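Local atomic coordinates of putative Acetyltransferase from the GNAT family (Novosphingobium aromaticivorans DSM 12444, PDB entry 3EC4), a protein that is probably an acyltransferase of the GNAT family, transferring groups other than amino-acyl groups. Residues M87-P92 against E191-H196; P110-L115 against G141-M146; G50-L55 against P74-I79. One frame throughout, in Å; residues are numbered along the deposited sequence.

All three contacts reach the same mixed sheet of a GNAT fold, at widely separated points. Contacts 1 and 3 both use strand 76-88: contact 3 packs a turn against its beginning, contact 1 pairs its end with strand 192-198, and their centres lie about 32 Å apart, on opposite sides of the chain's centre. Contact 2 joins helix 109-118 to strand 142-149; its centre is about 26 Å from that of contact 1 and about 34 Å from that of contact 3. Along the chain, contact 3 closes first, and contact 2 is nested inside the loop closed by contact 1. The acetate beside contact 3 probably comes from the crystallisation liquor.

Contact 1: M87-P92 against E191-H196; sequences MIADGP and EVPYLH
I88 and V192 form the apolar centre of this antiparallel strand pairing in the GNAT sheet, their branches crossing obliquely. CG1 of V192, anti to its backbone N, reaches CG1 of I88 at 3.5 Å, tighter than usual carbon packing. M87 and L195 share the other face, side by side and pointing the same way, with M87 CB 4.0 Å from L195 CD1; Y208 of helix 202-210 touches both. CB of P193 meets CB of A89 at 4.0 Å, and I183 and M186 of helix 174-188 touch the proline. CD of P193 lies 3.3 Å from A89 O. An alanine here would lack CG and CD, and would probably lose this contact and loosen the packing on that helix. In the backbone, M87 and L195 form a hydrogen-bonded pair, M87 N donating to L195 O (2.8 Å, 171°) and L195 N returning a bond to M87 O, while I88 and Y194 form the non-hydrogen-bonded pair. At the polar edge, the carboxylate of D90 turns away to a salt bridge with R214. Past the last bridge, A89 N bonds to P193 O at 2.8 Å, nearly straight at 175° although the donor sits above the carbonyl plane.

Contact 2: P110-L115 against G141-M146; sequences PEMTAL and GRLAAM
Apolar packing carries most of this helix-on-sheet contact, in which the axes of helix 110-115 and strand 142-146 approach to 9.1 Å and cross at -49°. L143, with CG anti to its backbone N, places CD2 against the helix, where it meets CG of M112 at 3.7 Å in an oblique crossing. The two selenomethionines M112 and M146 cross at about a right angle. M146 starts from the crowded position between its backbone N and carbonyl carbon and then runs extended, which brings its SE to 3.8 Å from CG of M112. Its terminal CE goes on to the helix backbone, 3.6 Å from M112 O. L115 slides past M146 in the opposite direction, its CD2 standing 3.8 Å from CG of M146 and close to the backbone of A145 as well.

The polar part is a water bridge beside the apolar packing. The water donates to E111 OE2 at 2.7 Å and accepts from L143 N at 3.1 Å, so the carboxylate is tied to the strand backbone indirectly. E111 OE2 also forms a salt bridge with NH1 of R138, which bonds to G141 O as well.

A144 and A145 both turn away from the helix, and both bond through the backbone to V137; with A144 at phi -77° and psi -35°, this is consistent with a classic beta bulge. Helix 109-118 thus lies on one face of strand 142-149, with F134 of strand 134-139 and C164 of strand 157-165 beside it, while from helix 174-188 L174 packs against both alanines and L178 against A145.

Contact 3: G50-L55 against P74-I79; sequences GLASLL and PGTRVI. With ACT (acetate ion), chain C.
The guanidinium of R77 is the flat side chain here, on the opening part of strand 76-88 in the GNAT sheet. CG1 of I79 lies over one of its faces, 3.5 Å above the plane and offset toward the rim. At the edge sits an acetate ion, probably from the crystallisation liquor, gripped by two bonds: R77 NE donates to acetate O at 2.9 Å, and R77 NH2 to acetate OXT at 3.0 Å with an angle of 170°. The acetate carbon lies in the guanidinium plane, though the carboxylate is twisted out of that plane. NH1 of R77 turns to K226 O of strand 214-226, so all three nitrogens have partners.

The packing between the segments is separate and modest, 148 Å² summed over both sides. T76 places CG2 anti to its carbonyl carbon, which directs the methyl to CB of A52 at 3.7 Å and to CD1 of L55, L55 and T76 crossing at about a right angle. OG1 of T76, in the crowded position (chi1 77°), bonds to P73 O. CB of A52 also touches P74 O at 3.3 Å. Between these residues G75, at phi 95°, leaves no room for a side chain: a CB would crowd that of A52 and the preceding carbonyl.

A water lies between the segments, 2.9 Å from G75 O and 3.2 Å from A52 O, placed to donate to either. Three successive i+3 to i backbone bonds give residues 50-55 their turn, which I62 of strand 61-66 touches through L51 and L55. G50 O accepts twice, from S53 N and from S53 OG, the latter at 2.5 Å and in the carbonyl plane.

Contact 1: M87-P92 against E191-H196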
# COMPACT_ATOMS: atom_id res chain seq x y z
N MSE A 87 -1.07 9.91 -5.59
CA MSE A 87 -2.04 10.97 -5.24
C MSE A 87 -1.93 11.36 -3.77
O MSE A 87 -1.56 10.55 -2.95
CB MSE A 87 -3.48 10.53 -5.56
CG MSE A 87 -3.60 10.02 -6.96
SE MSE A 87 -5.37 9.58 -7.51
CE MSE A 87 -6.07 11.37 -7.82
N ILE A 88 -2.23 12.62 -3.48
CA ILE A 88 -2.10 13.18 -2.15
C ILE A 88 -3.37 13.90 -1.76
O ILE A 88 -3.98 14.58 -2.59
CB ILE A 88 -0.82 14.09 -2.06
CG1 ILE A 88 -0.44 14.44 -0.62
CG2 ILE A 88 -0.95 15.33 -2.90
CD1 ILE A 88 0.99 15.11 -0.54
N ALA A 89 -3.75 13.77 -0.50
CA ALA A 89 -4.91 14.50 0.00
C ALA A 89 -4.45 15.54 1.02
O ALA A 89 -4.55 15.31 2.22
CB ALA A 89 -5.96 13.54 0.62
N ASP A 90 -3.94 16.68 0.54
CA ASP A 90 -3.37 17.67 1.45
C ASP A 90 -4.29 18.85 1.72
O ASP A 90 -3.87 19.84 2.37
CB ASP A 90 -2.00 18.16 1.00
CG ASP A 90 -1.98 18.69 -0.43
OD1 ASP A 90 -3.02 18.69 -1.13
OD2 ASP A 90 -0.87 19.05 -0.87
N GLY A 91 -5.54 18.74 1.29
CA GLY A 91 -6.59 19.71 1.65
C GLY A 91 -7.38 19.22 2.84
O GLY A 91 -7.18 18.13 3.33
N PRO A 92 -8.32 20.03 3.34
CA PRO A 92 -9.04 19.64 4.57
C PRO A 92 -10.00 18.41 4.38
O PRO A 92 -10.65 18.31 3.38
CB PRO A 92 -9.83 20.91 4.90
CG PRO A 92 -10.04 21.56 3.59
CD PRO A 92 -8.81 21.30 2.78
N GLU A 191 -1.68 13.96 9.88
CA GLU A 191 -0.99 13.32 8.78
C GLU A 191 -1.75 13.57 7.49
O GLU A 191 -3.00 13.67 7.46
CB GLU A 191 -0.89 11.80 8.99
CG GLU A 191 -0.16 11.42 10.25
CD GLU A 191 -0.51 10.03 10.74
OE1 GLU A 191 -1.26 9.29 10.05
OE2 GLU A 191 -0.03 9.68 11.82
N VAL A 192 -0.98 13.65 6.42
CA VAL A 192 -1.46 13.81 5.09
C VAL A 192 -1.57 12.41 4.40
O VAL A 192 -0.56 11.65 4.29
CB VAL A 192 -0.50 14.74 4.26
CG1 VAL A 192 -0.95 14.77 2.78
CG2 VAL A 192 -0.32 16.17 4.87
N PRO A 193 -2.80 12.05 3.97
CA PRO A 193 -3.00 10.83 3.21
C PRO A 193 -2.40 10.91 1.84
O PRO A 193 -2.42 11.97 1.22
CB PRO A 193 -4.54 10.71 3.09
CG PRO A 193 -5.09 11.63 4.15
CD PRO A 193 -4.09 12.72 4.27
N TYR A 194 -1.87 9.79 1.39
CA TYR A 194 -1.49 9.58 -0.02
C TYR A 194 -1.82 8.15 -0.43
O TYR A 194 -2.05 7.29 0.42
CB TYR A 194 -0.01 9.90 -0.22
CG TYR A 194 0.91 8.78 0.17
CD1 TYR A 194 1.27 8.58 1.49
CD2 TYR A 194 1.48 7.98 -0.80
CE1 TYR A 194 2.12 7.53 1.84
CE2 TYR A 194 2.32 6.97 -0.47
CZ TYR A 194 2.64 6.75 0.87
OH TYR A 194 3.50 5.72 1.20
N LEU A 195 -1.82 7.89 -1.73
CA LEU A 195 -2.07 6.56 -2.23
C LEU A 195 -1.51 6.45 -3.61
O LEU A 195 -1.13 7.43 -4.22
CB LEU A 195 -3.56 6.22 -2.22
CG LEU A 195 -4.50 7.14 -3.03
CD1 LEU A 195 -4.45 6.83 -4.52
CD2 LEU A 195 -5.96 7.09 -2.50
N HIS A 196 -1.42 5.22 -4.08
CA HIS A 196 -1.11 4.95 -5.47
C HIS A 196 -2.30 4.28 -6.12
O HIS A 196 -2.94 3.41 -5.50
CB HIS A 196 0.10 4.00 -5.62
CG HIS A 196 1.39 4.58 -5.11
ND1 HIS A 196 1.89 4.28 -3.86
CD2 HIS A 196 2.26 5.47 -5.66
CE1 HIS A 196 3.01 4.95 -3.67
NE2 HIS A 196 3.26 5.67 -4.75

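Contact 2: P110-L115 against G141-M146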
# COMPACT_ATOMS: atom_id res chain seq x y z
N PRO A 110 -8.89 -13.79 9.86
CA PRO A 110 -9.34 -14.81 8.87
C PRO A 110 -10.23 -14.27 7.74
O PRO A 110 -10.00 -14.56 6.54
CB PRO A 110 -10.11 -15.81 9.74
CG PRO A 110 -9.42 -15.72 11.06
CD PRO A 110 -9.18 -14.25 11.23
N GLU A 111 -11.23 -13.49 8.12
CA GLU A 111 -12.13 -12.88 7.15
C GLU A 111 -11.48 -11.83 6.28
O GLU A 111 -11.83 -11.72 5.10
CB GLU A 111 -13.35 -12.29 7.84
CG GLU A 111 -14.28 -13.35 8.32
CD GLU A 111 -15.38 -12.80 9.21
OE1 GLU A 111 -15.08 -12.48 10.41
OE2 GLU A 111 -16.52 -12.69 8.70
N MSE A 112 -10.55 -11.05 6.85
CA MSE A 112 -9.76 -10.06 6.10
C MSE A 112 -8.88 -10.75 5.09
O MSE A 112 -8.76 -10.35 3.93
CB MSE A 112 -8.87 -9.27 7.07
CG MSE A 112 -9.70 -8.28 7.99
SE MSE A 112 -8.57 -7.60 9.44
CE MSE A 112 -7.60 -6.31 8.46
N THR A 113 -8.26 -11.82 5.54
CA THR A 113 -7.43 -12.64 4.65
C THR A 113 -8.20 -13.24 3.47
O THR A 113 -7.72 -13.19 2.34
CB THR A 113 -6.71 -13.69 5.48
OG1 THR A 113 -5.74 -13.02 6.28
CG2 THR A 113 -6.01 -14.69 4.53
N ALA A 114 -9.36 -13.82 3.71
CA ALA A 114 -10.17 -14.37 2.62
C ALA A 114 -10.51 -13.27 1.62
O ALA A 114 -10.38 -13.47 0.41
CB ALA A 114 -11.43 -14.95 3.12
N LEU A 115 -10.98 -12.13 2.13
CA LEU A 115 -11.35 -10.99 1.25
C LEU A 115 -10.17 -10.50 0.42
O LEU A 115 -10.28 -10.38 -0.82
CB LEU A 115 -11.95 -9.85 2.10
CG LEU A 115 -12.25 -8.50 1.43
CD1 LEU A 115 -13.26 -8.59 0.27
CD2 LEU A 115 -12.78 -7.54 2.57
N GLY A 141 -23.83 -10.06 8.56
CA GLY A 141 -22.76 -10.64 9.39
C GLY A 141 -21.44 -10.93 8.71
O GLY A 141 -20.49 -11.33 9.37
N ARG A 142 -21.35 -10.73 7.41
CA ARG A 142 -20.11 -10.94 6.67
C ARG A 142 -19.30 -9.64 6.57
O ARG A 142 -19.88 -8.55 6.57
CB ARG A 142 -20.41 -11.46 5.29
CG ARG A 142 -21.28 -12.67 5.32
CD ARG A 142 -21.37 -13.41 4.00
NE ARG A 142 -22.09 -14.66 4.25
CZ ARG A 142 -23.41 -14.85 4.20
NH1 ARG A 142 -24.25 -13.89 3.83
NH2 ARG A 142 -23.89 -16.05 4.51
N LEU A 143 -17.98 -9.77 6.48
CA LEU A 143 -17.09 -8.63 6.22
C LEU A 143 -17.20 -8.29 4.75
O LEU A 143 -16.64 -8.98 3.93
CB LEU A 143 -15.65 -8.97 6.58
CG LEU A 143 -14.58 -7.87 6.38
CD1 LEU A 143 -14.96 -6.64 7.21
CD2 LEU A 143 -13.19 -8.38 6.65
N ALA A 144 -17.93 -7.22 4.43
CA ALA A 144 -18.23 -6.88 3.04
C ALA A 144 -17.06 -6.23 2.31
O ALA A 144 -16.87 -6.41 1.12
CB ALA A 144 -19.42 -5.99 3.00
N ALA A 145 -16.28 -5.44 3.04
CA ALA A 145 -15.29 -4.54 2.45
C ALA A 145 -14.41 -4.06 3.57
O ALA A 145 -14.82 -4.04 4.73
CB ALA A 145 -15.96 -3.33 1.79
N MSE A 146 -13.21 -3.66 3.20
CA MSE A 146 -12.25 -3.11 4.16
C MSE A 146 -11.32 -2.09 3.51
O MSE A 146 -11.22 -1.99 2.27
CB MSE A 146 -11.45 -4.22 4.82
CG MSE A 146 -10.48 -4.83 3.90
SE MSE A 146 -9.46 -6.25 4.75
CE MSE A 146 -8.47 -6.84 3.26
O HOH W 1 -16.63 -12.54 6.02

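Contact 3: G50-L55 against P74-I79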
# COMPACT_ATOMS: atom_id res chain seq x y z
N GLY A 50 22.73 -5.30 -5.23
CA GLY A 50 22.40 -6.01 -4.01
C GLY A 50 20.97 -6.53 -3.91
O GLY A 50 20.68 -7.34 -3.04
N LEU A 51 20.08 -6.06 -4.77
CA LEU A 51 18.68 -6.51 -4.74
C LEU A 51 18.60 -8.01 -4.98
O LEU A 51 17.74 -8.66 -4.43
CB LEU A 51 17.83 -5.76 -5.78
CG LEU A 51 17.47 -4.29 -5.50
CD1 LEU A 51 16.87 -3.66 -6.79
CD2 LEU A 51 16.53 -4.14 -4.27
N ALA A 52 19.53 -8.56 -5.78
CA ALA A 52 19.54 -9.98 -6.07
C ALA A 52 19.76 -10.78 -4.79
O ALA A 52 19.22 -11.87 -4.63
CB ALA A 52 20.60 -10.31 -7.14
N SER A 53 20.54 -10.22 -3.87
CA SER A 53 20.83 -10.87 -2.60
C SER A 53 19.58 -11.04 -1.74
O SER A 53 19.58 -11.88 -0.84
CB SER A 53 21.97 -10.12 -1.83
OG SER A 53 21.49 -8.91 -1.27
N LEU A 54 18.50 -10.29 -2.01
CA LEU A 54 17.23 -10.45 -1.30
C LEU A 54 16.36 -11.55 -1.89
O LEU A 54 15.28 -11.82 -1.36
CB LEU A 54 16.42 -9.14 -1.33
CG LEU A 54 17.07 -7.84 -0.85
CD1 LEU A 54 16.20 -6.59 -1.22
CD2 LEU A 54 17.31 -7.92 0.63
N LEU A 55 16.79 -12.18 -3.00
CA LEU A 55 16.00 -13.19 -3.73
C LEU A 55 16.65 -14.60 -3.76
O LEU A 55 17.29 -14.97 -4.77
CB LEU A 55 15.80 -12.73 -5.17
CG LEU A 55 14.92 -11.49 -5.36
CD1 LEU A 55 14.84 -11.12 -6.83
CD2 LEU A 55 13.55 -11.74 -4.79
N PRO A 74 21.94 -8.32 -12.28
CA PRO A 74 22.34 -9.70 -12.43
C PRO A 74 21.73 -10.63 -11.38
O PRO A 74 21.73 -10.33 -10.19
CB PRO A 74 23.87 -9.62 -12.34
CG PRO A 74 24.19 -8.30 -13.00
CD PRO A 74 23.07 -7.38 -12.49
N GLY A 75 21.15 -11.74 -11.83
CA GLY A 75 20.56 -12.71 -10.91
C GLY A 75 19.08 -12.48 -10.74
O GLY A 75 18.44 -13.17 -9.93
N THR A 76 18.55 -11.50 -11.46
CA THR A 76 17.14 -11.14 -11.38
C THR A 76 16.50 -10.99 -12.76
O THR A 76 17.19 -10.85 -13.80
CB THR A 76 16.87 -9.83 -10.61
OG1 THR A 76 17.20 -8.69 -11.45
CG2 THR A 76 17.63 -9.78 -9.29
N ARG A 77 15.18 -11.03 -12.76
CA ARG A 77 14.37 -10.78 -13.96
C ARG A 77 13.17 -9.91 -13.61
O ARG A 77 12.68 -9.96 -12.50
CB ARG A 77 13.90 -12.11 -14.57
CG ARG A 77 12.80 -12.82 -13.79
CD ARG A 77 12.43 -14.17 -14.43
NE ARG A 77 11.02 -14.52 -14.14
CZ ARG A 77 10.59 -14.99 -12.97
NH1 ARG A 77 11.42 -15.17 -11.96
NH2 ARG A 77 9.32 -15.27 -12.81
N VAL A 78 12.70 -9.12 -14.57
CA VAL A 78 11.48 -8.36 -14.35
C VAL A 78 10.28 -9.27 -14.59
O VAL A 78 10.16 -9.90 -15.65
CB VAL A 78 11.37 -7.16 -15.32
CG1 VAL A 78 10.08 -6.38 -15.01
CG2 VAL A 78 12.62 -6.27 -15.20
N ILE A 79 9.39 -9.36 -13.63
CA ILE A 79 8.14 -10.17 -13.77
C ILE A 79 6.98 -9.26 -14.22
O ILE A 79 6.23 -9.59 -15.14
CB ILE A 79 7.77 -10.85 -12.43
CG1 ILE A 79 8.87 -11.85 -11.99
CG2 ILE A 79 6.40 -11.56 -12.51
CD1 ILE A 79 8.58 -12.53 -10.65
C ACT C . 7.79 -13.81 -15.83
O ACT C . 9.05 -13.80 -16.07
OXT ACT C . 7.38 -14.58 -14.93
CH3 ACT C . 6.82 -12.93 -16.56
O HOH W 2 19.23 -13.82 -7.17